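Local structure of gamma-glutamyltranspeptidase (Streptomyces lincolnensis, 6J3A) at residues V50-N55 and G441-N446; L104-P109 and F454-R459; A189-R194 and T218-E223; V226-R231 and P447-L452. The protein is probably a hydrolase or transferase of the gamma-glutamyltranspeptidase family, related to LmbA, in the N-terminal nucleophile clan. All blocks are in the same frame, centred on the assembly; numbering follows the deposited sequence.

Interaction 1. Residues V50-N55 and G441-N446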
loop_
_atom_site.group_PDB
_atom_site.type_symbol
_atom_site.label_atom_id
_atom_site.label_comp_id
_atom_site.label_asym_id
_atom_site.label_seq_id
_atom_site.Cartn_x
_atom_site.Cartn_y
_atom_site.Cartn_z
ATOM N N VAL A 50 16.995 0.968 6.529
ATOM C CA VAL A 50 15.786 1.764 6.802
ATOM C C VAL A 50 15.131 1.514 8.154
ATOM O O VAL A 50 14.240 2.266 8.537
ATOM C CB VAL A 50 14.741 1.638 5.673
ATOM C CG1 VAL A 50 15.394 1.962 4.330
ATOM C CG2 VAL A 50 14.072 0.262 5.655
ATOM N N GLU A 51 15.565 0.468 8.859
ATOM C CA GLU A 51 15.170 0.228 10.250
ATOM C C GLU A 51 16.385 -0.132 11.127
ATOM O O GLU A 51 16.381 -1.161 11.811
ATOM C CB GLU A 51 14.120 -0.880 10.321
ATOM C CG GLU A 51 12.883 -0.621 9.479
ATOM C CD GLU A 51 11.700 -1.491 9.872
ATOM O OE1 GLU A 51 11.280 -1.436 11.048
ATOM O OE2 GLU A 51 11.175 -2.220 9.007
ATOM N N PRO A 52 17.418 0.727 11.142
ATOM C CA PRO A 52 18.641 0.454 11.909
ATOM C C PRO A 52 18.476 0.581 13.426
ATOM O O PRO A 52 19.325 0.129 14.175
ATOM C CB PRO A 52 19.599 1.524 11.401
ATOM C CG PRO A 52 18.707 2.678 11.123
ATOM C CD PRO A 52 17.473 2.059 10.522
ATOM N N HIS A 53 17.427 1.272 13.845
ATOM C CA HIS A 53 16.886 1.211 15.211
ATOM C C HIS A 53 16.205 -0.110 15.607
ATOM O O HIS A 53 15.842 -0.279 16.777
ATOM C CB HIS A 53 15.875 2.350 15.409
ATOM C CG HIS A 53 14.683 2.268 14.505
ATOM N ND1 HIS A 53 13.391 2.382 14.966
ATOM C CD2 HIS A 53 14.586 2.063 13.169
ATOM C CE1 HIS A 53 12.554 2.276 13.950
ATOM N NE2 HIS A 53 13.255 2.076 12.849
ATOM N N LEU A 54 15.985 -1.001 14.635
ATOM C CA LEU A 54 15.299 -2.278 14.854
ATOM C C LEU A 54 16.022 -3.524 14.331
ATOM O O LEU A 54 15.657 -4.637 14.708
ATOM C CB LEU A 54 13.882 -2.196 14.286
ATOM C CG LEU A 54 12.944 -1.223 15.021
ATOM C CD1 LEU A 54 11.648 -1.052 14.249
ATOM C CD2 LEU A 54 12.623 -1.666 16.440
ATOM N N ASN A 55 17.033 -3.354 13.485
ATOM C CA ASN A 55 17.894 -4.460 13.081
ATOM C C ASN A 55 19.208 -3.940 12.497
ATOM O O ASN A 55 19.463 -2.746 12.480
ATOM C CB ASN A 55 17.170 -5.368 12.083
ATOM C CG ASN A 55 17.097 -4.781 10.696
ATOM O OD1 ASN A 55 17.037 -3.567 10.523
ATOM N ND2 ASN A 55 17.093 -5.650 9.691
ATOM N N GLY A 441 21.466 -6.072 16.298
ATOM C CA GLY A 441 22.468 -5.180 15.728
ATOM C C GLY A 441 21.898 -3.794 15.510
ATOM O O GLY A 441 22.346 -3.070 14.626
ATOM N N TRP A 442 20.920 -3.433 16.344
ATOM C CA TRP A 442 20.299 -2.116 16.289
ATOM C C TRP A 442 21.199 -1.057 16.901
ATOM O O TRP A 442 22.133 -1.375 17.651
ATOM C CB TRP A 442 18.904 -2.098 16.930
ATOM C CG TRP A 442 18.766 -2.703 18.290
ATOM C CD1 TRP A 442 19.347 -2.280 19.443
ATOM C CD2 TRP A 442 17.949 -3.824 18.637
ATOM N NE1 TRP A 442 18.952 -3.077 20.491
ATOM C CE2 TRP A 442 18.098 -4.034 20.022
ATOM C CE3 TRP A 442 17.102 -4.676 17.909
ATOM C CZ2 TRP A 442 17.443 -5.070 20.698
ATOM C CZ3 TRP A 442 16.447 -5.707 18.579
ATOM C CH2 TRP A 442 16.619 -5.895 19.959
ATOM N N LEU A 443 20.909 0.202 16.579
ATOM C CA LEU A 443 21.829 1.313 16.869
ATOM C C LEU A 443 21.971 1.704 18.334
ATOM O O LEU A 443 22.987 2.281 18.700
ATOM C CB LEU A 443 21.451 2.566 16.064
ATOM C CG LEU A 443 20.116 3.295 16.345
ATOM C CD1 LEU A 443 20.170 4.316 17.485
ATOM C CD2 LEU A 443 19.642 4.001 15.079
ATOM N N GLN A 444 20.981 1.374 19.161
ATOM C CA GLN A 444 20.834 1.970 20.498
ATOM C C GLN A 444 21.420 1.109 21.615
ATOM O O GLN A 444 21.266 1.453 22.798
ATOM C CB GLN A 444 19.354 2.272 20.818
ATOM C CG GLN A 444 18.457 1.047 21.010
ATOM C CD GLN A 444 17.656 0.646 19.772
ATOM O OE1 GLN A 444 16.509 0.229 19.897
ATOM N NE2 GLN A 444 18.252 0.756 18.581
ATOM N N SER A 445 22.067 -0.002 21.245
ATOM C CA SER A 445 22.536 -1.004 22.222
ATOM C C SER A 445 23.984 -1.516 22.068
ATOM O O SER A 445 24.443 -2.287 22.907
ATOM C CB SER A 445 21.550 -2.174 22.247
ATOM O OG SER A 445 20.246 -1.731 22.623
ATOM N N ASN A 446 24.700 -1.083 21.031
ATOM C CA ASN A 446 26.156 -1.243 20.975
ATOM C C ASN A 446 26.787 -0.097 20.201
ATOM O O ASN A 446 26.174 0.464 19.290
ATOM C CB ASN A 446 26.564 -2.583 20.343
ATOM C CG ASN A 446 26.890 -3.653 21.376
ATOM O OD1 ASN A 446 27.799 -3.499 22.189
ATOM N ND2 ASN A 446 26.165 -4.761 21.325
#

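Interaction 2. Residues L104-P109 and F454-R459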
loop_
_atom_site.group_PDB
_atom_site.type_symbol
_atom_site.label_atom_id
_atom_site.label_comp_id
_atom_site.label_asym_id
_atom_site.label_seq_id
_atom_site.Cartn_x
_atom_site.Cartn_y
_atom_site.Cartn_z
ATOM N N LEU A 104 29.249 -7.851 25.791
ATOM C CA LEU A 104 28.922 -9.088 26.535
ATOM C C LEU A 104 27.582 -9.704 26.106
ATOM O O LEU A 104 27.385 -10.904 26.257
ATOM C CB LEU A 104 28.900 -8.869 28.058
ATOM C CG LEU A 104 30.225 -8.669 28.797
ATOM C CD1 LEU A 104 29.928 -8.226 30.222
ATOM C CD2 LEU A 104 31.060 -9.937 28.794
ATOM N N ALA A 105 26.669 -8.883 25.596
ATOM C CA ALA A 105 25.359 -9.349 25.123
ATOM C C ALA A 105 25.375 -9.880 23.681
ATOM O O ALA A 105 24.440 -10.566 23.261
ATOM C CB ALA A 105 24.324 -8.239 25.274
ATOM N N ALA A 106 26.427 -9.570 22.929
ATOM C CA ALA A 106 26.551 -10.018 21.525
ATOM C C ALA A 106 26.705 -11.529 21.375
ATOM O O ALA A 106 27.659 -12.113 21.901
ATOM C CB ALA A 106 27.730 -9.329 20.848
ATOM N N ALA A 107 25.775 -12.151 20.655
ATOM C CA ALA A 107 25.984 -13.512 20.163
ATOM C C ALA A 107 26.800 -13.401 18.884
ATOM O O ALA A 107 26.949 -12.304 18.350
ATOM C CB ALA A 107 24.656 -14.192 19.896
ATOM N N VAL A 108 27.325 -14.519 18.386
ATOM C CA VAL A 108 28.033 -14.520 17.095
ATOM C C VAL A 108 27.028 -14.015 16.048
ATOM O O VAL A 108 25.911 -14.509 16.006
ATOM C CB VAL A 108 28.534 -15.932 16.684
ATOM C CG1 VAL A 108 29.132 -15.921 15.280
ATOM C CG2 VAL A 108 29.567 -16.467 17.663
ATOM N N PRO A 109 27.394 -13.009 15.233
ATOM C CA PRO A 109 26.420 -12.544 14.228
ATOM C C PRO A 109 26.014 -13.633 13.242
ATOM O O PRO A 109 26.882 -14.254 12.632
ATOM C CB PRO A 109 27.156 -11.413 13.519
ATOM C CG PRO A 109 28.104 -10.893 14.546
ATOM C CD PRO A 109 28.518 -12.071 15.381
ATOM N N PHE A 454 28.149 -0.273 11.487
ATOM C CA PHE A 454 27.052 -0.858 12.273
ATOM C C PHE A 454 27.608 -1.564 13.511
ATOM O O PHE A 454 28.780 -1.933 13.521
ATOM C CB PHE A 454 26.218 -1.839 11.431
ATOM C CG PHE A 454 27.035 -2.910 10.770
ATOM C CD1 PHE A 454 27.348 -4.086 11.443
ATOM C CD2 PHE A 454 27.512 -2.737 9.476
ATOM C CE1 PHE A 454 28.111 -5.069 10.827
ATOM C CE2 PHE A 454 28.274 -3.721 8.859
ATOM C CZ PHE A 454 28.573 -4.888 9.535
ATOM N N PRO A 455 26.762 -1.769 14.548
ATOM C CA PRO A 455 27.177 -2.434 15.773
ATOM C C PRO A 455 26.912 -3.941 15.823
ATOM O O PRO A 455 26.213 -4.499 14.985
ATOM C CB PRO A 455 26.313 -1.744 16.829
ATOM C CG PRO A 455 25.047 -1.410 16.115
ATOM C CD PRO A 455 25.362 -1.305 14.649
ATOM N N LEU A 456 27.474 -4.560 16.852
ATOM C CA LEU A 456 27.147 -5.925 17.245
ATOM C C LEU A 456 25.781 -6.033 17.935
ATOM O O LEU A 456 25.214 -5.043 18.437
ATOM C CB LEU A 456 28.226 -6.468 18.184
ATOM C CG LEU A 456 29.552 -6.837 17.514
ATOM C CD1 LEU A 456 30.689 -6.816 18.524
ATOM C CD2 LEU A 456 29.462 -8.203 16.857
ATOM N N GLY A 457 25.285 -7.267 17.966
ATOM C CA GLY A 457 23.972 -7.576 18.517
ATOM C C GLY A 457 23.961 -7.659 20.027
ATOM O O GLY A 457 24.960 -7.366 20.676
ATOM N N THR A 458 22.816 -8.045 20.580
ATOM C CA THR A 458 22.628 -8.140 22.027
ATOM C C THR A 458 21.719 -9.307 22.439
ATOM O O THR A 458 20.994 -9.208 23.439
ATOM C CB THR A 458 22.004 -6.845 22.570
ATOM O OG1 THR A 458 20.760 -6.599 21.902
ATOM C CG2 THR A 458 22.952 -5.651 22.378
ATOM N N ARG A 459 21.765 -10.413 21.692
ATOM C CA ARG A 459 20.780 -11.493 21.890
ATOM C C ARG A 459 21.081 -12.388 23.089
ATOM O O ARG A 459 20.162 -12.982 23.654
ATOM C CB ARG A 459 20.612 -12.335 20.626
ATOM C CG ARG A 459 19.329 -13.175 20.546
ATOM C CD ARG A 459 18.042 -12.363 20.511
ATOM N NE ARG A 459 18.035 -11.405 19.409
ATOM C CZ ARG A 459 17.047 -10.568 19.116
ATOM N NH1 ARG A 459 15.936 -10.539 19.843
ATOM N NH2 ARG A 459 17.181 -9.737 18.085
HETATM O O HOH W 1 23.557 -10.986 19.065
HETATM O O HOH W 2 25.539 -10.268 17.116
#

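Interaction 3. Residues A189-R194 and T218-E223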
loop_
_atom_site.group_PDB
_atom_site.type_symbol
_atom_site.label_atom_id
_atom_site.label_comp_id
_atom_site.label_asym_id
_atom_site.label_seq_id
_atom_site.Cartn_x
_atom_site.Cartn_y
_atom_site.Cartn_z
ATOM N N ALA A 189 27.616 1.727 3.421
ATOM C CA ALA A 189 27.648 1.666 1.972
ATOM C C ALA A 189 29.023 1.236 1.469
ATOM O O ALA A 189 29.113 0.341 0.636
ATOM C CB ALA A 189 27.272 3.006 1.382
ATOM N N ALA A 190 30.077 1.868 1.988
ATOM C CA ALA A 190 31.477 1.510 1.647
ATOM C C ALA A 190 31.826 0.037 1.948
ATOM O O ALA A 190 32.576 -0.621 1.196
ATOM C CB ALA A 190 32.447 2.430 2.372
ATOM N N THR A 191 31.260 -0.457 3.048
ATOM C CA THR A 191 31.481 -1.818 3.524
ATOM C C THR A 191 30.962 -2.883 2.553
ATOM O O THR A 191 31.665 -3.870 2.291
ATOM C CB THR A 191 30.844 -2.022 4.917
ATOM O OG1 THR A 191 31.387 -1.064 5.830
ATOM C CG2 THR A 191 31.108 -3.440 5.467
ATOM N N TRP A 192 29.742 -2.705 2.042
ATOM C CA TRP A 192 29.206 -3.636 1.032
ATOM C C TRP A 192 29.939 -3.489 -0.302
ATOM O O TRP A 192 30.149 -4.470 -1.008
ATOM C CB TRP A 192 27.690 -3.481 0.817
ATOM C CG TRP A 192 26.809 -3.705 2.024
ATOM C CD1 TRP A 192 25.662 -3.026 2.325
ATOM C CD2 TRP A 192 26.985 -4.666 3.077
ATOM N NE1 TRP A 192 25.115 -3.499 3.494
ATOM C CE2 TRP A 192 25.910 -4.500 3.979
ATOM C CE3 TRP A 192 27.950 -5.639 3.355
ATOM C CZ2 TRP A 192 25.777 -5.266 5.126
ATOM C CZ3 TRP A 192 27.812 -6.404 4.488
ATOM C CH2 TRP A 192 26.734 -6.217 5.362
ATOM N N LYS A 193 30.320 -2.267 -0.644
ATOM C CA LYS A 193 31.060 -2.042 -1.877
ATOM C C LYS A 193 32.388 -2.783 -1.866
ATOM O O LYS A 193 32.740 -3.447 -2.839
ATOM C CB LYS A 193 31.294 -0.555 -2.116
ATOM C CG LYS A 193 30.086 0.172 -2.672
ATOM C CD LYS A 193 30.523 1.517 -3.209
ATOM C CE LYS A 193 29.363 2.429 -3.538
ATOM N NZ LYS A 193 29.891 3.816 -3.643
ATOM N N ARG A 194 33.113 -2.667 -0.759
ATOM C CA ARG A 194 34.381 -3.362 -0.618
ATOM C C ARG A 194 34.160 -4.875 -0.683
ATOM O O ARG A 194 34.833 -5.580 -1.447
ATOM C CB ARG A 194 35.075 -2.981 0.689
ATOM C CG ARG A 194 36.493 -3.533 0.766
ATOM C CD ARG A 194 37.219 -3.155 2.042
ATOM N NE ARG A 194 38.398 -4.000 2.250
ATOM C CZ ARG A 194 39.228 -3.905 3.287
ATOM N NH1 ARG A 194 39.026 -2.994 4.241
ATOM N NH2 ARG A 194 40.270 -4.728 3.372
ATOM N N THR A 218 36.210 -14.494 8.226
ATOM C CA THR A 218 37.655 -14.406 8.457
ATOM C C THR A 218 38.315 -13.134 7.925
ATOM O O THR A 218 39.474 -12.879 8.249
ATOM C CB THR A 218 38.374 -15.607 7.811
ATOM O OG1 THR A 218 38.146 -15.605 6.395
ATOM C CG2 THR A 218 37.878 -16.921 8.416
ATOM N N GLY A 219 37.586 -12.342 7.134
ATOM C CA GLY A 219 38.143 -11.184 6.426
ATOM C C GLY A 219 38.053 -9.883 7.203
ATOM O O GLY A 219 37.973 -9.875 8.435
ATOM N N PHE A 220 38.055 -8.776 6.468
ATOM C CA PHE A 220 38.123 -7.445 7.075
ATOM C C PHE A 220 36.961 -7.149 8.043
ATOM O O PHE A 220 37.131 -6.413 9.019
ATOM C CB PHE A 220 38.262 -6.358 5.992
ATOM C CG PHE A 220 36.961 -5.929 5.352
ATOM C CD1 PHE A 220 36.442 -6.609 4.252
ATOM C CD2 PHE A 220 36.275 -4.808 5.826
ATOM C CE1 PHE A 220 35.251 -6.199 3.662
ATOM C CE2 PHE A 220 35.088 -4.389 5.237
ATOM C CZ PHE A 220 34.575 -5.086 4.156
ATOM N N ILE A 221 35.801 -7.737 7.773
ATOM C CA ILE A 221 34.624 -7.540 8.618
ATOM C C ILE A 221 34.840 -8.185 9.978
ATOM O O ILE A 221 34.690 -7.535 11.005
ATOM C CB ILE A 221 33.345 -8.097 7.948
ATOM C CG1 ILE A 221 32.980 -7.238 6.739
ATOM C CG2 ILE A 221 32.168 -8.125 8.924
ATOM C CD1 ILE A 221 31.842 -7.794 5.906
ATOM N N ALA A 222 35.174 -9.468 9.967
ATOM C CA ALA A 222 35.471 -10.220 11.190
ATOM C C ALA A 222 36.520 -9.535 12.060
ATOM O O ALA A 222 36.324 -9.375 13.264
ATOM C CB ALA A 222 35.947 -11.617 10.836
ATOM N N GLU A 223 37.631 -9.150 11.440
ATOM C CA GLU A 223 38.698 -8.422 12.130
ATOM C C GLU A 223 38.152 -7.243 12.929
ATOM O O GLU A 223 38.439 -7.107 14.117
ATOM C CB GLU A 223 39.750 -7.944 11.124
ATOM C CG GLU A 223 40.679 -9.067 10.677
ATOM C CD GLU A 223 41.500 -8.746 9.436
ATOM O OE1 GLU A 223 41.448 -7.603 8.920
ATOM O OE2 GLU A 223 42.210 -9.663 8.972
#

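Interaction 4. Residues V226-R231 and P447-L452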
loop_
_atom_site.group_PDB
_atom_site.type_symbol
_atom_site.label_atom_id
_atom_site.label_comp_id
_atom_site.label_asym_id
_atom_site.label_seq_id
_atom_site.Cartn_x
_atom_site.Cartn_y
_atom_site.Cartn_z
ATOM N N VAL A 226 35.652 -8.307 15.931
ATOM C CA VAL A 226 36.434 -8.804 17.069
ATOM C C VAL A 226 37.129 -7.630 17.759
ATOM O O VAL A 226 37.003 -7.449 18.971
ATOM C CB VAL A 226 37.467 -9.871 16.634
ATOM C CG1 VAL A 226 38.333 -10.326 17.804
ATOM C CG2 VAL A 226 36.760 -11.093 16.065
ATOM N N ARG A 227 37.838 -6.831 16.970
ATOM C CA ARG A 227 38.496 -5.619 17.468
ATOM C C ARG A 227 37.547 -4.740 18.309
ATOM O O ARG A 227 37.935 -4.257 19.360
ATOM C CB ARG A 227 39.110 -4.832 16.304
ATOM C CG ARG A 227 40.110 -3.752 16.703
ATOM C CD ARG A 227 40.640 -2.974 15.498
ATOM N NE ARG A 227 41.252 -3.849 14.481
ATOM C CZ ARG A 227 40.890 -3.960 13.191
ATOM N NH1 ARG A 227 39.905 -3.236 12.657
ATOM N NH2 ARG A 227 41.544 -4.814 12.406
ATOM N N GLN A 228 36.305 -4.574 17.866
ATOM C CA GLN A 228 35.307 -3.781 18.612
ATOM C C GLN A 228 34.852 -4.480 19.883
ATOM O O GLN A 228 34.574 -3.832 20.890
ATOM C CB GLN A 228 34.048 -3.542 17.771
ATOM C CG GLN A 228 33.517 -2.117 17.673
ATOM C CD GLN A 228 33.724 -1.208 18.862
ATOM O OE1 GLN A 228 33.168 -1.412 19.935
ATOM N NE2 GLN A 228 34.451 -0.140 18.636
ATOM N N ALA A 229 34.699 -5.799 19.796
ATOM C CA ALA A 229 34.188 -6.593 20.904
ATOM C C ALA A 229 35.139 -6.541 22.084
ATOM O O ALA A 229 34.704 -6.439 23.228
ATOM C CB ALA A 229 33.981 -8.028 20.466
ATOM N N ARG A 230 36.434 -6.578 21.782
ATOM C CA ARG A 230 37.497 -6.525 22.783
ATOM C C ARG A 230 37.848 -5.118 23.344
ATOM O O ARG A 230 38.711 -5.010 24.214
ATOM C CB ARG A 230 38.741 -7.200 22.204
ATOM C CG ARG A 230 38.566 -8.701 22.007
ATOM C CD ARG A 230 39.889 -9.428 21.774
ATOM N NE ARG A 230 40.765 -9.421 22.962
ATOM C CZ ARG A 230 41.828 -8.624 23.169
ATOM N NH1 ARG A 230 42.516 -8.739 24.305
ATOM N NH2 ARG A 230 42.223 -7.715 22.272
ATOM N N ARG A 231 37.187 -4.065 22.856
ATOM C CA ARG A 231 37.340 -2.701 23.391
ATOM C C ARG A 231 36.386 -2.469 24.576
ATOM O O ARG A 231 35.186 -2.661 24.423
ATOM C CB ARG A 231 37.082 -1.652 22.293
ATOM C CG ARG A 231 38.282 -1.403 21.380
ATOM C CD ARG A 231 38.170 -0.098 20.598
ATOM N NE ARG A 231 37.441 -0.291 19.346
ATOM C CZ ARG A 231 37.961 -0.304 18.110
ATOM N NH1 ARG A 231 39.266 -0.111 17.892
ATOM N NH2 ARG A 231 37.155 -0.506 17.059
ATOM N N PRO A 447 28.031 0.248 20.548
ATOM C CA PRO A 447 28.721 1.231 19.731
ATOM C C PRO A 447 28.948 0.697 18.313
ATOM O O PRO A 447 29.201 -0.495 18.129
ATOM C CB PRO A 447 30.065 1.391 20.453
ATOM C CG PRO A 447 30.303 0.050 21.069
ATOM C CD PRO A 447 28.936 -0.382 21.528
ATOM N N VAL A 448 28.851 1.584 17.336
ATOM C CA VAL A 448 29.189 1.256 15.965
ATOM C C VAL A 448 30.624 0.749 15.846
ATOM O O VAL A 448 31.556 1.337 16.382
ATOM C CB VAL A 448 28.993 2.481 15.042
ATOM C CG1 VAL A 448 29.654 2.284 13.673
ATOM C CG2 VAL A 448 27.505 2.754 14.865
ATOM N N VAL A 449 30.776 -0.351 15.126
ATOM C CA VAL A 449 32.083 -0.818 14.681
ATOM C C VAL A 449 32.577 0.177 13.621
ATOM O O VAL A 449 32.091 0.163 12.486
ATOM C CB VAL A 449 32.018 -2.245 14.093
ATOM C CG1 VAL A 449 33.415 -2.734 13.714
ATOM C CG2 VAL A 449 31.342 -3.225 15.059
ATOM N N PRO A 450 33.549 1.041 13.990
ATOM C CA PRO A 450 33.804 2.254 13.197
ATOM C C PRO A 450 34.114 1.992 11.718
ATOM O O PRO A 450 33.591 2.715 10.862
ATOM C CB PRO A 450 34.979 2.938 13.922
ATOM C CG PRO A 450 35.595 1.900 14.784
ATOM C CD PRO A 450 34.565 0.836 15.041
ATOM N N GLU A 451 34.888 0.949 11.416
ATOM C CA GLU A 451 35.265 0.673 10.014
ATOM C C GLU A 451 34.174 -0.046 9.204
ATOM O O GLU A 451 34.321 -0.221 7.984
ATOM C CB GLU A 451 36.627 -0.043 9.882
ATOM C CG GLU A 451 36.876 -1.269 10.747
ATOM C CD GLU A 451 37.492 -0.934 12.104
ATOM O OE1 GLU A 451 36.721 -0.620 13.037
ATOM O OE2 GLU A 451 38.737 -0.998 12.242
ATOM N N LEU A 452 33.078 -0.427 9.872
ATOM C CA LEU A 452 31.940 -1.083 9.210
ATOM C C LEU A 452 30.661 -0.246 9.088
ATOM O O LEU A 452 29.948 -0.344 8.084
ATOM C CB LEU A 452 31.619 -2.393 9.915
ATOM C CG LEU A 452 32.763 -3.398 9.979
ATOM C CD1 LEU A 452 32.234 -4.655 10.649
ATOM C CD2 LEU A 452 33.398 -3.721 8.620
#

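Interaction 1. Residues V50-N55 and G441-N446
Pro52 and Leu443 are joined by a backbone hydrogen bond, Leu443 N to Pro52 O, at 2.9 Å. It is bent at the hydrogen, 134°. The same oxygen takes a CA-H...O contact from Trp442 CA at 3.2 Å. A second bond comes from Gln444 NE2, which donates to His53 O at 3.2 Å, from above the carbonyl plane. The acceptor lies in the plane of the Gln444 amide. CD of Gln444 is swung out by a bend at chi2 (-97°), and the amide end returns to the His53 carbonyl. The apolar part is small. Leu443 CD2 rests against His53 N at 3.7 Å and lies near the Pro52 ring. Trp442 brings the edge of its indole to Leu54 O, with CE3 at 3.5 Å.

Trp442 to Ser445 form a type I beta turn, which presents these groups. A weak bond from Trp442 NE1 to Ser445 OG ties the indole back to the turn. In the other loop, Glu51 O accepts from both Leu54 N and Asn55 N just after the helix ends. The contact joins the loop between helix 36-50 and strand 61-66 to the sequence-distant loop between strands 433-436 and 448-449. Helix 146-154 backs His53, Leu443 and Gln444, and Tyr170 backs Pro52 and Leu443. Successive backbone carbonyls are thus the main acceptors. This implies a buried join that depends on loop backbone shape more than on interlocking apolar side chains.

Interaction 2. Residues L104-P109 and F454-R459
Ala107 and Arg459 meet through water 1, whose oxygen accepts from both backbone N-H groups, from Ala107 N at 3.0 Å and from Arg459 N at 3.2 Å. Water 2 makes a second bridge. It donates to Ala107 O at 2.8 Å and accepts from Gly457 N at 3.1 Å. Both polar backbone atoms of Ala107 are therefore served by water.

No direct hydrogen bond links the two segments. Two CA-H...O contacts run in opposite senses instead: Thr458 CA approaches Ala105 O at 3.3 Å, and Ala106 CA approaches Gly457 O at 3.2 Å. The touching parts, 105-109 and 456-459, run 111° apart, so this is a crossing of loops and not a beta pairing. One loop leads into helix 111-122. The other continues from strand 454-455, which pairs with strand 448-449 in a small antiparallel hairpin.

Apolar side chains fill the crossing. Ala105 CB sits against CA and CB of Thr458. Ala106 CB touches Leu456 CB at 3.9 Å. Leu456 has CG anti to its carbonyl carbon (chi1 -74°), and further out its CD2 meets Pro109 CG at 3.8 Å. Leu225 and Ala229 of helix 220-229 also pack on Leu456. The Arg459 side chain leads away from the crossing. Its NE forms a salt bridge with Glu60, and its NH2 is hydrogen-bonded to Ser439 OG.

Interaction 3. Residues A189-R194 and T218-E223
Arg194 lies flat on Phe220. The guanidinium and ring planes are 8° apart, and their centres 4.1 Å. The two side chains slide past each other in opposite directions. CD of Arg194 stands over the ring centre, 3.9 Å from the centroid, as a CH-pi contact. CZ lies over Phe220 CG and makes a cation-pi contact. Chi1 of Arg194 (-172°) sets CG anti to the backbone N; from there the chain runs extended to NE across the ring face.

Ile221 CG1 lies over the opposite ring face, offset toward the rim. At the ring edge, in its plane, Thr191 O is 3.7 Å from Phe220 CZ. The Thr191 side chain crosses that of Phe220 obliquely, with Thr191 CG2 4.1 Å from Phe220 CZ. Trp192 CZ3 has a loose contact with Ile221 CD1 at 4.5 Å.

Gly219 is the N-cap of helix 220-229, so the contact joins the start of that helix to the middle of helix 186-200. Helix 205-217 connects them and adds Trp216 beside Trp192 and Ile221. Leu131 and Val135 of helix 127-140 pack on Trp192. Thr191 OG1 is hydrogen-bonded to Leu452 O, in the turn after strand 448-449.

Interaction 4. Residues V226-R231 and P447-L452
Gln228 presses its aliphatic chain on Val449, and this is the tight part of the contact. Gln228 CG lies 3.6 Å from both CA and CG2 of Val449, and CB is 3.8 Å from the same CG2. The two side chains slide past each other in opposite directions. Beyond CG the Gln228 chain bends at chi2 (-32°). The side chain crosses the rings of Pro447 and Pro450 obliquely, and its amide end comes near both. Gln228, Pro447 and Val449 are buried. The backbone of Val448 is hydrogen-bonded to helix 164-170, its N to Ser166 OG and its O to Thr165 OG1. The chain turns back after Val449, where Leu452 N bonds to Val449 O at 2.9 Å.

The other part is charged and nearer solvent. Arg227 NH1 forms a salt bridge with Glu451 OE2 at 2.6 Å. The side chains cross at about a right angle, and the carboxylate meets the edge of the guanidinium with the planes 37° apart. Arg227 is bent at chi3 (-56°), which turns NE off the line of the chain. Arg231 reaches Pro450 tip to tip, with NH2 3.5 Å from CD. Its NH2 is also 4.0 Å from Glu451 OE1, too far for a salt bridge. Arg231 touches a crystal neighbour, so its pose may owe something to the lattice.

Helix 220-229 thus lays its last turn on a short, weakly bonded antiparallel beta hairpin, with strand 448-449 as one arm and strand 454-455 as the other.

Overall arrangement
Interactions 1 and 2 are buried loop contacts. Interaction 3 is still largely buried, with Arg194 at its exposed rim; interaction 4 is partly buried. Interaction 1 uses direct hydrogen bonds to carbonyls, and interaction 2 replaces them with bridging waters. Interaction 3 rests on a guanidinium-ring stack and interaction 4 on apolar packing beside a salt bridge. The chain from 441 to 459 threads three of them. Asn446 ND2 is probably hydrogen-bonded to Leu456 O, which connects interactions 1 and 2. A probable hydrogen bond between Phe454 O and Val449 N pairs the hairpin strands of interactions 2 and 4. Interactions 3 and 4 hold opposite ends of helix 220-229, and Leu452 packs on Phe220 between them.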